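PDB 6PXS: FAD dependent oxidoreductase from Chelativorans sp. BNC1, which oxidises iminodiacetate, probably by passing its electrons to the bound flavin-adenine dinucleotide, as a member of the DadA oxidoreductase family. Local coordinates for residues A[259-264]-A[281-286]; A[226-231]-A[300-305]; A[40-45]-A[248-253]. One frame throughout, in Å; residues are numbered along the deposited sequence.

Each contact involves one antiparallel sheet. Interaction 2 pairs strand 220-231 with strand 298-310; interaction 1 sets helix 277-290 against neighbouring strand 258-261 and the turn after it; interaction 3 joins strand 251-254, on the other side of 258-261, to the flavin loop 40-45. Centres of interactions 1 and 2 lie about 9 Å apart, those of 1 and 3 about 10 Å, and those of 2 and 3 about 11 Å. Probable hydrogen bonds link them: Val-260 N is 2.8 Å from Leu-252 O, and Thr-264 OG1 is 2.8 Å from Gln-226 N. Segments of interactions 2 and 3 touch FAD, and so does Ala-263 of interaction 1.

Interaction 1 of 3, residues A[259-264]-A[281-286]; sequences VVVGAT and LEVLQA
Val-261 and Val-283 pass alongside one another, heading opposite ways, where the end of strand 258-261 meets helix 277-290. The touching branches are the two CG1 methyls, with Val-261 CG1 3.6 Å from Val-283 CG1. In Val-283 that methyl stands anti to the backbone N (chi1 176°), leaving CG2 anti to the carbonyl carbon, where it meets Thr-264. Val-283 CG2 lies 3.7 Å from Thr-264 CG2, and here the two side chains cross at about a right angle. Between these contacts the carbonyl oxygen of Gly-262, a poorly ordered residue, faces the fork of Val-283. Thr-264 divides its branches by chemistry. While CG2 meets the valine, OG1 is hydrogen-bonded to Gln-226 N and Glu-266 OE1. The contact itself is largely apolar and buried, with 211 Å² covered over both sides, and Val-283 contributes the largest share. The same valine also packs on Ile-228 of strand 220-231, while Leu-281 and Leu-284 of the helix pack on Leu-281 of the second subunit. Such a pattern is helix-on-sheet packing, with a helix laid over the antiparallel sheet that stands beside the flavin domain, as in the D-amino-acid oxidase family to which the sequence points.

Interaction 2 of 3, residues A[226-231]-A[300-305]; sequences QIIHLH and IETRVG. With FAD (flavin-adenine dinucleotide), chain E.
His-229 and Arg-303 meet on one face of an antiparallel ladder, and backbone hydrogen bonds fix the register of the strands. Ile-227 and Arg-303 form a hydrogen-bonded pair, with Ile-227 N 3.0 Å from Arg-303 O and the reverse bond also made. His-229 N reaches Glu-301 O at 3.1 Å, and Ile-300 N bonds to His-229 O. At the intervening non-hydrogen-bonded positions two CA-H...O contacts add to the ladder, among them Thr-302 CA to Ile-227 O at 3.3 Å. Beyond the paired residues strand 298-310 runs on to the flavin, Gly-305 O lying 3.5 Å from FAD C8M.

Apolar contacts flank the ladder: Ile-227 CG2 lies 3.6 Å from Arg-303 CB, these side chains running side by side, and His-231 CB packs on Ile-300 CG2.

Both members of the salt bridge, Glu-301 and Arg-303, come from strand 298-310 and lie over the His-229 ring. Arg-303 grips Glu-301 side-on, NE and NH2 both donating to OE2, each at 3.1 Å, and the acceptor lies almost in the guanidinium plane. His-229 NE2 and Arg-303 NE are close, but the angle is too poor for a hydrogen bond. Face contact is shown instead by His-229 CE1, 3.3 Å from Arg-303 CZ and above the centre of the guanidinium, and by planes only 22° apart. The carboxylate would offset the arginine's positive charge, which may make its place over the imidazole less costly.

Interaction 3 of 3, residues A[40-45]-A[248-253]; sequences AGAGVV and SYYMLA. With FAD (flavin-adenine dinucleotide), chain E.
The pyrimidine end of the flavin pocket is where Ala-42 and Val-44, in the FAD-binding loop 40-45, meet Tyr-250 and Leu-252 across an apolar, buried interface. Ala-42 CB comes to the edge of the Tyr-250 ring, near its plane, 3.4 Å from CE1. The tyrosine CG stands between the backbone N and the carbonyl carbon (chi1 53°). At the far end of the ring, Tyr-250 OH lies 3.5 Å from FAD N5, close, but not a hydrogen bond. Leu-252 sends its two methyls to different partners. CD2 packs against Val-44 CG2 at 3.9 Å, and these two side chains cross obliquely; CD1 lies 3.8 Å from the carbonyl oxygen of Ala-42 and about as far from that of Gly-43. Val-44 CG2 also approaches Tyr-250 CD1, so the valine touches both residues of 248-253 that carry the contact.

The backbone of the same loop binds the flavin. Two amides converge on one carbonyl: Gly-43 N bonds to FAD O4 at 3.2 Å, and Val-44 N to the same O4 at 3.1 Å, the latter nearly straight at 170°. FAD N3 gives a weak bond to Val-44 O. Gly-43 has a positive phi of 112°, a conformation that glycine, lacking CB, adopts readily.

Around the contact, Gly-43 and Val-45 hydrogen-bond through their backbones to Val-150 and Ala-148, and Val-45 packs on Ala-65 and Tyr-68 of helix 55-76. Backbone hydrogen bonds also tie Leu-252 to Val-260 of strand 258-261 and Met-251 to Val-243 of strand 242-244, while Tyr-250 rests on Leu-244 and Ala-263. The interface joins the FAD-binding loop and short strand 44-45 to strand 251-254, an edge strand of the antiparallel sheet within this chain.

Interaction 1 of 3, residues A[259-264]-A[281-286]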
loop_
_atom_site.group_PDB
_atom_site.type_symbol
_atom_site.label_atom_id
_atom_site.label_comp_id
_atom_site.label_asym_id
_atom_site.label_seq_id
_atom_site.Cartn_x
_atom_site.Cartn_y
_atom_site.Cartn_z
ATOM N N VAL A 259 -7.430 17.455 2.016
ATOM C CA VAL A 259 -7.938 18.206 0.876
ATOM C C VAL A 259 -7.873 17.311 -0.353
ATOM O O VAL A 259 -6.830 16.708 -0.630
ATOM C CB VAL A 259 -7.142 19.505 0.640
ATOM C CG1 VAL A 259 -7.656 20.229 -0.592
ATOM C CG2 VAL A 259 -7.228 20.406 1.862
ATOM N N VAL A 260 -8.983 17.226 -1.082
ATOM C CA VAL A 260 -9.084 16.432 -2.302
ATOM C C VAL A 260 -9.173 17.385 -3.484
ATOM O O VAL A 260 -9.796 18.449 -3.385
ATOM C CB VAL A 260 -10.305 15.493 -2.254
ATOM C CG1 VAL A 260 -10.329 14.585 -3.469
ATOM C CG2 VAL A 260 -10.296 14.678 -0.965
ATOM N N VAL A 261 -8.556 17.005 -4.602
ATOM C CA VAL A 261 -8.448 17.881 -5.763
ATOM C C VAL A 261 -9.115 17.223 -6.966
ATOM O O VAL A 261 -9.128 15.996 -7.106
ATOM C CB VAL A 261 -6.978 18.230 -6.072
ATOM C CG1 VAL A 261 -6.897 19.276 -7.173
ATOM C CG2 VAL A 261 -6.283 18.726 -4.817
ATOM N N GLY A 262 -9.651 18.068 -7.850
ATOM C CA GLY A 262 -10.464 17.649 -8.978
ATOM C C GLY A 262 -9.899 16.494 -9.774
ATOM O O GLY A 262 -8.684 16.287 -9.809
ATOM N N ALA A 263 -10.776 15.740 -10.425
ATOM C CA ALA A 263 -10.408 14.484 -11.056
ATOM C C ALA A 263 -10.245 14.642 -12.564
ATOM O O ALA A 263 -10.656 15.635 -13.168
ATOM C CB ALA A 263 -11.457 13.411 -10.750
ATOM N N THR A 264 -9.632 13.627 -13.167
ATOM C CA THR A 264 -9.491 13.549 -14.611
ATOM C C THR A 264 -10.760 12.972 -15.227
ATOM O O THR A 264 -11.605 12.392 -14.543
ATOM C CB THR A 264 -8.287 12.682 -14.989
ATOM O OG1 THR A 264 -8.483 11.346 -14.509
ATOM C CG2 THR A 264 -7.006 13.244 -14.387
ATOM N N LEU A 281 -0.414 15.001 -13.282
ATOM C CA LEU A 281 0.076 16.335 -13.612
ATOM C C LEU A 281 -1.085 17.297 -13.830
ATOM O O LEU A 281 -1.109 18.397 -13.268
ATOM C CB LEU A 281 0.968 16.275 -14.854
ATOM C CG LEU A 281 1.495 17.613 -15.386
ATOM C CD1 LEU A 281 2.420 18.281 -14.379
ATOM C CD2 LEU A 281 2.213 17.426 -16.713
ATOM N N GLU A 282 -2.063 16.891 -14.643
ATOM C CA GLU A 282 -3.188 17.771 -14.941
ATOM C C GLU A 282 -3.899 18.210 -13.668
ATOM O O GLU A 282 -4.245 19.387 -13.515
ATOM C CB GLU A 282 -4.164 17.067 -15.884
ATOM C CG GLU A 282 -3.597 16.785 -17.266
ATOM C CD GLU A 282 -4.552 15.994 -18.136
ATOM O OE1 GLU A 282 -4.217 15.741 -19.315
ATOM O OE2 GLU A 282 -5.638 15.623 -17.640
ATOM N N VAL A 283 -4.119 17.278 -12.740
ATOM C CA VAL A 283 -4.811 17.621 -11.503
ATOM C C VAL A 283 -3.956 18.552 -10.654
ATOM O O VAL A 283 -4.454 19.538 -10.095
ATOM C CB VAL A 283 -5.191 16.342 -10.735
ATOM C CG1 VAL A 283 -5.835 16.694 -9.405
ATOM C CG2 VAL A 283 -6.125 15.477 -11.570
ATOM N N LEU A 284 -2.658 18.261 -10.543
ATOM C CA LEU A 284 -1.783 19.105 -9.735
ATOM C C LEU A 284 -1.730 20.528 -10.280
ATOM O O LEU A 284 -1.751 21.496 -9.510
ATOM C CB LEU A 284 -0.382 18.497 -9.672
ATOM C CG LEU A 284 -0.250 17.201 -8.865
ATOM C CD1 LEU A 284 1.117 16.563 -9.076
ATOM C CD2 LEU A 284 -0.486 17.462 -7.386
ATOM N N GLN A 285 -1.665 20.678 -11.605
ATOM C CA GLN A 285 -1.631 22.013 -12.196
ATOM C C GLN A 285 -2.889 22.797 -11.847
ATOM O O GLN A 285 -2.818 23.957 -11.424
ATOM C CB GLN A 285 -1.469 21.915 -13.712
ATOM C CG GLN A 285 -0.048 21.658 -14.176
ATOM C CD GLN A 285 0.058 21.575 -15.688
ATOM O OE1 GLN A 285 -0.883 21.911 -16.406
ATOM N NE2 GLN A 285 1.207 21.120 -16.177
ATOM N N ALA A 286 -4.057 22.178 -12.026
ATOM C CA ALA A 286 -5.311 22.857 -11.721
ATOM C C ALA A 286 -5.391 23.225 -10.244
ATOM O O ALA A 286 -5.731 24.360 -9.890
ATOM C CB ALA A 286 -6.492 21.972 -12.123
#

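Interaction 2 of 3, residues A[226-231]-A[300-305]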
loop_
_atom_site.group_PDB
_atom_site.type_symbol
_atom_site.label_atom_id
_atom_site.label_comp_id
_atom_site.label_asym_id
_atom_site.label_seq_id
_atom_site.Cartn_x
_atom_site.Cartn_y
_atom_site.Cartn_z
ATOM N N GLN A 226 -8.877 9.939 -12.120
ATOM C CA GLN A 226 -7.860 9.955 -11.076
ATOM C C GLN A 226 -8.090 11.162 -10.177
ATOM O O GLN A 226 -8.276 12.279 -10.669
ATOM C CB GLN A 226 -6.457 9.999 -11.684
ATOM C CG GLN A 226 -6.214 8.935 -12.739
ATOM C CD GLN A 226 -4.798 8.953 -13.276
ATOM O OE1 GLN A 226 -3.846 9.226 -12.546
ATOM N NE2 GLN A 226 -4.651 8.666 -14.564
ATOM N N ILE A 227 -8.070 10.936 -8.867
ATOM C CA ILE A 227 -8.378 11.965 -7.881
ATOM C C ILE A 227 -7.298 11.938 -6.809
ATOM O O ILE A 227 -6.918 10.863 -6.332
ATOM C CB ILE A 227 -9.776 11.755 -7.267
ATOM C CG1 ILE A 227 -10.130 12.899 -6.317
ATOM C CG2 ILE A 227 -9.850 10.417 -6.544
ATOM C CD1 ILE A 227 -11.590 12.907 -5.905
ATOM N N ILE A 228 -6.804 13.117 -6.433
ATOM C CA ILE A 228 -5.672 13.245 -5.521
ATOM C C ILE A 228 -6.174 13.636 -4.139
ATOM O O ILE A 228 -7.090 14.456 -4.003
ATOM C CB ILE A 228 -4.655 14.277 -6.047
ATOM C CG1 ILE A 228 -4.002 13.761 -7.331
ATOM C CG2 ILE A 228 -3.605 14.575 -4.983
ATOM C CD1 ILE A 228 -3.089 14.756 -8.000
ATOM N N HIS A 229 -5.561 13.055 -3.110
ATOM C CA HIS A 229 -5.874 13.356 -1.718
ATOM C C HIS A 229 -4.642 13.960 -1.062
ATOM O O HIS A 229 -3.568 13.351 -1.074
ATOM C CB HIS A 229 -6.321 12.096 -0.972
ATOM C CG HIS A 229 -7.671 11.600 -1.385
ATOM N ND1 HIS A 229 -8.714 11.456 -0.496
ATOM C CD2 HIS A 229 -8.152 11.224 -2.594
ATOM C CE1 HIS A 229 -9.778 11.008 -1.137
ATOM N NE2 HIS A 229 -9.464 10.860 -2.412
ATOM N N LEU A 230 -4.801 15.152 -0.494
ATOM C CA LEU A 230 -3.715 15.878 0.147
ATOM C C LEU A 230 -3.924 15.918 1.654
ATOM O O LEU A 230 -5.016 15.651 2.160
ATOM C CB LEU A 230 -3.614 17.304 -0.397
ATOM C CG LEU A 230 -3.522 17.434 -1.917
ATOM C CD1 LEU A 230 -3.473 18.899 -2.308
ATOM C CD2 LEU A 230 -2.313 16.699 -2.459
ATOM N N HIS A 231 -2.857 16.269 2.367
ATOM C CA HIS A 231 -2.877 16.340 3.821
ATOM C C HIS A 231 -2.135 17.590 4.265
ATOM O O HIS A 231 -0.988 17.808 3.864
ATOM C CB HIS A 231 -2.242 15.088 4.437
ATOM C CG HIS A 231 -2.210 15.095 5.933
ATOM N ND1 HIS A 231 -3.354 15.115 6.702
ATOM C CD2 HIS A 231 -1.172 15.077 6.803
ATOM C CE1 HIS A 231 -3.022 15.111 7.981
ATOM N NE2 HIS A 231 -1.704 15.090 8.069
ATOM N N ILE A 300 -0.902 11.995 -0.030
ATOM C CA ILE A 300 -1.035 10.729 0.683
ATOM C C ILE A 300 -1.437 9.596 -0.254
ATOM O O ILE A 300 -0.956 8.470 -0.108
ATOM C CB ILE A 300 -2.028 10.873 1.858
ATOM C CG1 ILE A 300 -3.361 11.469 1.396
ATOM C CG2 ILE A 300 -1.426 11.736 2.956
ATOM C CD1 ILE A 300 -4.396 11.568 2.501
ATOM N N GLU A 301 -2.309 9.856 -1.226
ATOM C CA GLU A 301 -2.718 8.814 -2.158
ATOM C C GLU A 301 -3.367 9.451 -3.377
ATOM O O GLU A 301 -3.660 10.649 -3.402
ATOM C CB GLU A 301 -3.677 7.814 -1.501
ATOM C CG GLU A 301 -4.955 8.430 -0.944
ATOM C CD GLU A 301 -6.038 7.395 -0.685
ATOM O OE1 GLU A 301 -6.006 6.326 -1.331
ATOM O OE2 GLU A 301 -6.920 7.650 0.165
ATOM N N THR A 302 -3.587 8.619 -4.395
ATOM C CA THR A 302 -4.300 9.013 -5.607
ATOM C C THR A 302 -5.210 7.857 -5.997
ATOM O O THR A 302 -4.725 6.791 -6.388
ATOM C CB THR A 302 -3.333 9.350 -6.741
ATOM O OG1 THR A 302 -2.539 10.485 -6.372
ATOM C CG2 THR A 302 -4.094 9.657 -8.025
ATOM N N ARG A 303 -6.517 8.065 -5.894
ATOM C CA ARG A 303 -7.481 7.010 -6.165
ATOM C C ARG A 303 -7.861 6.991 -7.641
ATOM O O ARG A 303 -7.687 7.971 -8.370
ATOM C CB ARG A 303 -8.731 7.192 -5.306
ATOM C CG ARG A 303 -8.443 7.214 -3.818
ATOM C CD ARG A 303 -9.716 7.330 -3.007
ATOM N NE ARG A 303 -9.436 7.529 -1.590
ATOM C CZ ARG A 303 -10.366 7.764 -0.671
ATOM N NH1 ARG A 303 -11.643 7.832 -1.017
ATOM N NH2 ARG A 303 -10.017 7.938 0.597
ATOM N N VAL A 304 -8.379 5.846 -8.078
ATOM C CA VAL A 304 -8.829 5.653 -9.448
ATOM C C VAL A 304 -10.239 5.085 -9.419
ATOM O O VAL A 304 -10.544 4.189 -8.622
ATOM C CB VAL A 304 -7.889 4.722 -10.239
ATOM C CG1 VAL A 304 -8.459 4.447 -11.627
ATOM C CG2 VAL A 304 -6.498 5.329 -10.335
ATOM N N GLY A 305 -11.096 5.606 -10.290
ATOM C CA GLY A 305 -12.465 5.146 -10.374
ATOM C C GLY A 305 -13.000 5.229 -11.786
ATOM O O GLY A 305 -12.659 6.154 -12.530
HETATM P PA FAD E . -20.129 1.592 -8.667
HETATM O O1A FAD E . -18.923 1.320 -9.486
HETATM O O2A FAD E . -19.852 2.382 -7.385
HETATM O O5B FAD E . -20.901 0.274 -8.311
HETATM C C5B FAD E . -20.809 -0.899 -9.145
HETATM C C4B FAD E . -20.633 -2.105 -8.259
HETATM O O4B FAD E . -21.206 -3.268 -8.903
HETATM C C3B FAD E . -19.178 -2.463 -7.950
HETATM O O3B FAD E . -19.043 -2.865 -6.592
HETATM C C2B FAD E . -18.902 -3.621 -8.911
HETATM O O2B FAD E . -17.878 -4.487 -8.436
HETATM C C1B FAD E . -20.260 -4.313 -8.904
HETATM N N9A FAD E . -20.510 -5.171 -10.057
HETATM C C8A FAD E . -20.472 -4.818 -11.380
HETATM N N7A FAD E . -20.737 -5.805 -12.203
HETATM C C5A FAD E . -20.965 -6.883 -11.360
HETATM C C6A FAD E . -21.297 -8.228 -11.607
HETATM N N6A FAD E . -21.463 -8.741 -12.830
HETATM N N1A FAD E . -21.452 -9.042 -10.540
HETATM C C2A FAD E . -21.287 -8.540 -9.313
HETATM N N3A FAD E . -20.975 -7.290 -8.962
HETATM C C4A FAD E . -20.826 -6.507 -10.036
HETATM N N1 FAD E . -20.255 12.161 -8.100
HETATM C C2 FAD E . -20.724 13.258 -7.437
HETATM O O2 FAD E . -21.933 13.439 -7.259
HETATM N N3 FAD E . -19.834 14.196 -6.942
HETATM C C4 FAD E . -18.460 14.144 -7.054
HETATM O O4 FAD E . -17.768 15.040 -6.574
HETATM C C4X FAD E . -17.970 12.977 -7.764
HETATM N N5 FAD E . -16.683 12.849 -7.917
HETATM C C5X FAD E . -16.214 11.734 -8.593
HETATM C C6 FAD E . -14.839 11.583 -8.765
HETATM C C7 FAD E . -14.317 10.479 -9.432
HETATM C C7M FAD E . -12.826 10.351 -9.598
HETATM C C8 FAD E . -15.187 9.507 -9.950
HETATM C C8M FAD E . -14.653 8.302 -10.680
HETATM C C9 FAD E . -16.560 9.656 -9.779
HETATM C C9A FAD E . -17.079 10.757 -9.108
HETATM N N10 FAD E . -18.466 10.933 -8.917
HETATM C C10 FAD E . -18.947 12.038 -8.252
HETATM C "C1'" FAD E . -19.428 9.953 -9.446
HETATM C "C2'" FAD E . -19.721 8.809 -8.476
HETATM O "O2'" FAD E . -18.524 8.409 -7.807
HETATM C "C3'" FAD E . -20.278 7.621 -9.260
HETATM O "O3'" FAD E . -21.202 8.096 -10.233
HETATM C "C4'" FAD E . -20.984 6.571 -8.403
HETATM O "O4'" FAD E . -20.078 6.099 -7.407
HETATM C "C5'" FAD E . -21.487 5.416 -9.243
HETATM O "O5'" FAD E . -22.056 4.412 -8.378
HETATM P P FAD E . -22.539 3.029 -8.951
HETATM O O1P FAD E . -23.461 3.284 -10.148
HETATM O O2P FAD E . -23.101 2.151 -7.892
HETATM O O3P FAD E . -21.190 2.408 -9.518
#

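Interaction 3 of 3, residues A[40-45]-A[248-253]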
loop_
_atom_site.group_PDB
_atom_site.type_symbol
_atom_site.label_atom_id
_atom_site.label_comp_id
_atom_site.label_asym_id
_atom_site.label_seq_id
_atom_site.Cartn_x
_atom_site.Cartn_y
_atom_site.Cartn_z
ATOM N N ALA A 40 -13.967 5.961 -5.034
ATOM C CA ALA A 40 -13.105 7.041 -5.487
ATOM C C ALA A 40 -13.848 8.355 -5.671
ATOM O O ALA A 40 -13.242 9.334 -6.124
ATOM C CB ALA A 40 -12.417 6.655 -6.804
ATOM N N GLY A 41 -15.133 8.409 -5.338
ATOM C CA GLY A 41 -15.910 9.617 -5.526
ATOM C C GLY A 41 -15.437 10.769 -4.665
ATOM O O GLY A 41 -15.255 10.617 -3.454
ATOM N N ALA A 42 -15.235 11.932 -5.288
ATOM C CA ALA A 42 -14.802 13.111 -4.547
ATOM C C ALA A 42 -15.776 13.429 -3.420
ATOM O O ALA A 42 -15.411 13.406 -2.240
ATOM C CB ALA A 42 -14.666 14.301 -5.498
ATOM N N GLY A 43 -17.027 13.719 -3.771
ATOM C CA GLY A 43 -18.057 13.938 -2.776
ATOM C C GLY A 43 -18.577 15.358 -2.697
ATOM O O GLY A 43 -18.893 15.841 -1.607
ATOM N N VAL A 44 -18.675 16.039 -3.835
ATOM C CA VAL A 44 -19.211 17.394 -3.884
ATOM C C VAL A 44 -20.704 17.323 -4.170
ATOM O O VAL A 44 -21.142 16.586 -5.061
ATOM C CB VAL A 44 -18.488 18.232 -4.950
ATOM C CG1 VAL A 44 -19.142 19.598 -5.080
ATOM C CG2 VAL A 44 -17.018 18.372 -4.601
ATOM N N VAL A 45 -21.488 18.091 -3.414
ATOM C CA VAL A 45 -22.940 18.157 -3.582
ATOM C C VAL A 45 -23.297 19.637 -3.706
ATOM O O VAL A 45 -23.548 20.318 -2.707
ATOM C CB VAL A 45 -23.699 17.499 -2.426
ATOM C CG1 VAL A 45 -25.195 17.570 -2.668
ATOM C CG2 VAL A 45 -23.250 16.057 -2.253
ATOM N N SER A 248 -13.774 21.954 -15.232
ATOM C CA SER A 248 -13.769 20.500 -15.123
ATOM C C SER A 248 -13.011 20.016 -13.894
ATOM O O SER A 248 -13.002 18.808 -13.626
ATOM C CB SER A 248 -13.173 19.820 -16.366
ATOM O OG SER A 248 -11.773 20.027 -16.442
ATOM N N TYR A 249 -12.377 20.909 -13.140
ATOM C CA TYR A 249 -11.650 20.558 -11.931
ATOM C C TYR A 249 -12.332 21.198 -10.731
ATOM O O TYR A 249 -13.243 22.020 -10.866
ATOM C CB TYR A 249 -10.183 21.000 -12.022
ATOM C CG TYR A 249 -9.427 20.347 -13.159
ATOM C CD1 TYR A 249 -8.942 19.052 -13.039
ATOM C CD2 TYR A 249 -9.204 21.023 -14.351
ATOM C CE1 TYR A 249 -8.254 18.448 -14.074
ATOM C CE2 TYR A 249 -8.514 20.427 -15.393
ATOM C CZ TYR A 249 -8.043 19.139 -15.248
ATOM O OH TYR A 249 -7.357 18.538 -16.280
ATOM N N TYR A 250 -11.877 20.809 -9.545
ATOM C CA TYR A 250 -12.503 21.223 -8.294
ATOM C C TYR A 250 -11.616 20.757 -7.148
ATOM O O TYR A 250 -10.562 20.150 -7.360
ATOM C CB TYR A 250 -13.917 20.656 -8.173
ATOM C CG TYR A 250 -13.988 19.159 -8.366
ATOM C CD1 TYR A 250 -13.789 18.289 -7.299
ATOM C CD2 TYR A 250 -14.253 18.613 -9.614
ATOM C CE1 TYR A 250 -13.853 16.918 -7.471
ATOM C CE2 TYR A 250 -14.321 17.242 -9.796
ATOM C CZ TYR A 250 -14.120 16.401 -8.722
ATOM O OH TYR A 250 -14.186 15.038 -8.901
ATOM N N MET A 251 -12.049 21.048 -5.926
ATOM C CA MET A 251 -11.357 20.555 -4.745
ATOM C C MET A 251 -12.207 20.856 -3.522
ATOM O O MET A 251 -12.988 21.811 -3.514
ATOM C CB MET A 251 -9.967 21.182 -4.604
ATOM C CG MET A 251 -9.970 22.684 -4.419
ATOM S SD MET A 251 -8.301 23.365 -4.469
ATOM C CE MET A 251 -8.603 25.005 -3.824
ATOM N N LEU A 252 -12.044 20.026 -2.494
ATOM C CA LEU A 252 -12.804 20.153 -1.260
ATOM C C LEU A 252 -11.925 19.707 -0.102
ATOM O O LEU A 252 -10.814 19.207 -0.295
ATOM C CB LEU A 252 -14.099 19.332 -1.311
ATOM C CG LEU A 252 -13.955 17.823 -1.535
ATOM C CD1 LEU A 252 -15.255 17.107 -1.196
ATOM C CD2 LEU A 252 -13.541 17.510 -2.965
ATOM N N ALA A 253 -12.437 19.889 1.113
ATOM C CA ALA A 253 -11.697 19.573 2.325
ATOM C C ALA A 253 -12.555 18.738 3.263
ATOM O O ALA A 253 -13.783 18.860 3.283
ATOM C CB ALA A 253 -11.244 20.844 3.051
HETATM P PA FAD E . -20.129 1.592 -8.667
HETATM O O1A FAD E . -18.923 1.320 -9.486
HETATM O O2A FAD E . -19.852 2.382 -7.385
HETATM O O5B FAD E . -20.901 0.274 -8.311
HETATM C C5B FAD E . -20.809 -0.899 -9.145
HETATM C C4B FAD E . -20.633 -2.105 -8.259
HETATM O O4B FAD E . -21.206 -3.268 -8.903
HETATM C C3B FAD E . -19.178 -2.463 -7.950
HETATM O O3B FAD E . -19.043 -2.865 -6.592
HETATM C C2B FAD E . -18.902 -3.621 -8.911
HETATM O O2B FAD E . -17.878 -4.487 -8.436
HETATM C C1B FAD E . -20.260 -4.313 -8.904
HETATM N N9A FAD E . -20.510 -5.171 -10.057
HETATM C C8A FAD E . -20.472 -4.818 -11.380
HETATM N N7A FAD E . -20.737 -5.805 -12.203
HETATM C C5A FAD E . -20.965 -6.883 -11.360
HETATM C C6A FAD E . -21.297 -8.228 -11.607
HETATM N N6A FAD E . -21.463 -8.741 -12.830
HETATM N N1A FAD E . -21.452 -9.042 -10.540
HETATM C C2A FAD E . -21.287 -8.540 -9.313
HETATM N N3A FAD E . -20.975 -7.290 -8.962
HETATM C C4A FAD E . -20.826 -6.507 -10.036
HETATM N N1 FAD E . -20.255 12.161 -8.100
HETATM C C2 FAD E . -20.724 13.258 -7.437
HETATM O O2 FAD E . -21.933 13.439 -7.259
HETATM N N3 FAD E . -19.834 14.196 -6.942
HETATM C C4 FAD E . -18.460 14.144 -7.054
HETATM O O4 FAD E . -17.768 15.040 -6.574
HETATM C C4X FAD E . -17.970 12.977 -7.764
HETATM N N5 FAD E . -16.683 12.849 -7.917
HETATM C C5X FAD E . -16.214 11.734 -8.593
HETATM C C6 FAD E . -14.839 11.583 -8.765
HETATM C C7 FAD E . -14.317 10.479 -9.432
HETATM C C7M FAD E . -12.826 10.351 -9.598
HETATM C C8 FAD E . -15.187 9.507 -9.950
HETATM C C8M FAD E . -14.653 8.302 -10.680
HETATM C C9 FAD E . -16.560 9.656 -9.779
HETATM C C9A FAD E . -17.079 10.757 -9.108
HETATM N N10 FAD E . -18.466 10.933 -8.917
HETATM C C10 FAD E . -18.947 12.038 -8.252
HETATM C "C1'" FAD E . -19.428 9.953 -9.446
HETATM C "C2'" FAD E . -19.721 8.809 -8.476
HETATM O "O2'" FAD E . -18.524 8.409 -7.807
HETATM C "C3'" FAD E . -20.278 7.621 -9.260
HETATM O "O3'" FAD E . -21.202 8.096 -10.233
HETATM C "C4'" FAD E . -20.984 6.571 -8.403
HETATM O "O4'" FAD E . -20.078 6.099 -7.407
HETATM C "C5'" FAD E . -21.487 5.416 -9.243
HETATM O "O5'" FAD E . -22.056 4.412 -8.378
HETATM P P FAD E . -22.539 3.029 -8.951
HETATM O O1P FAD E . -23.461 3.284 -10.148
HETATM O O2P FAD E . -23.101 2.151 -7.892
HETATM O O3P FAD E . -21.190 2.408 -9.518
#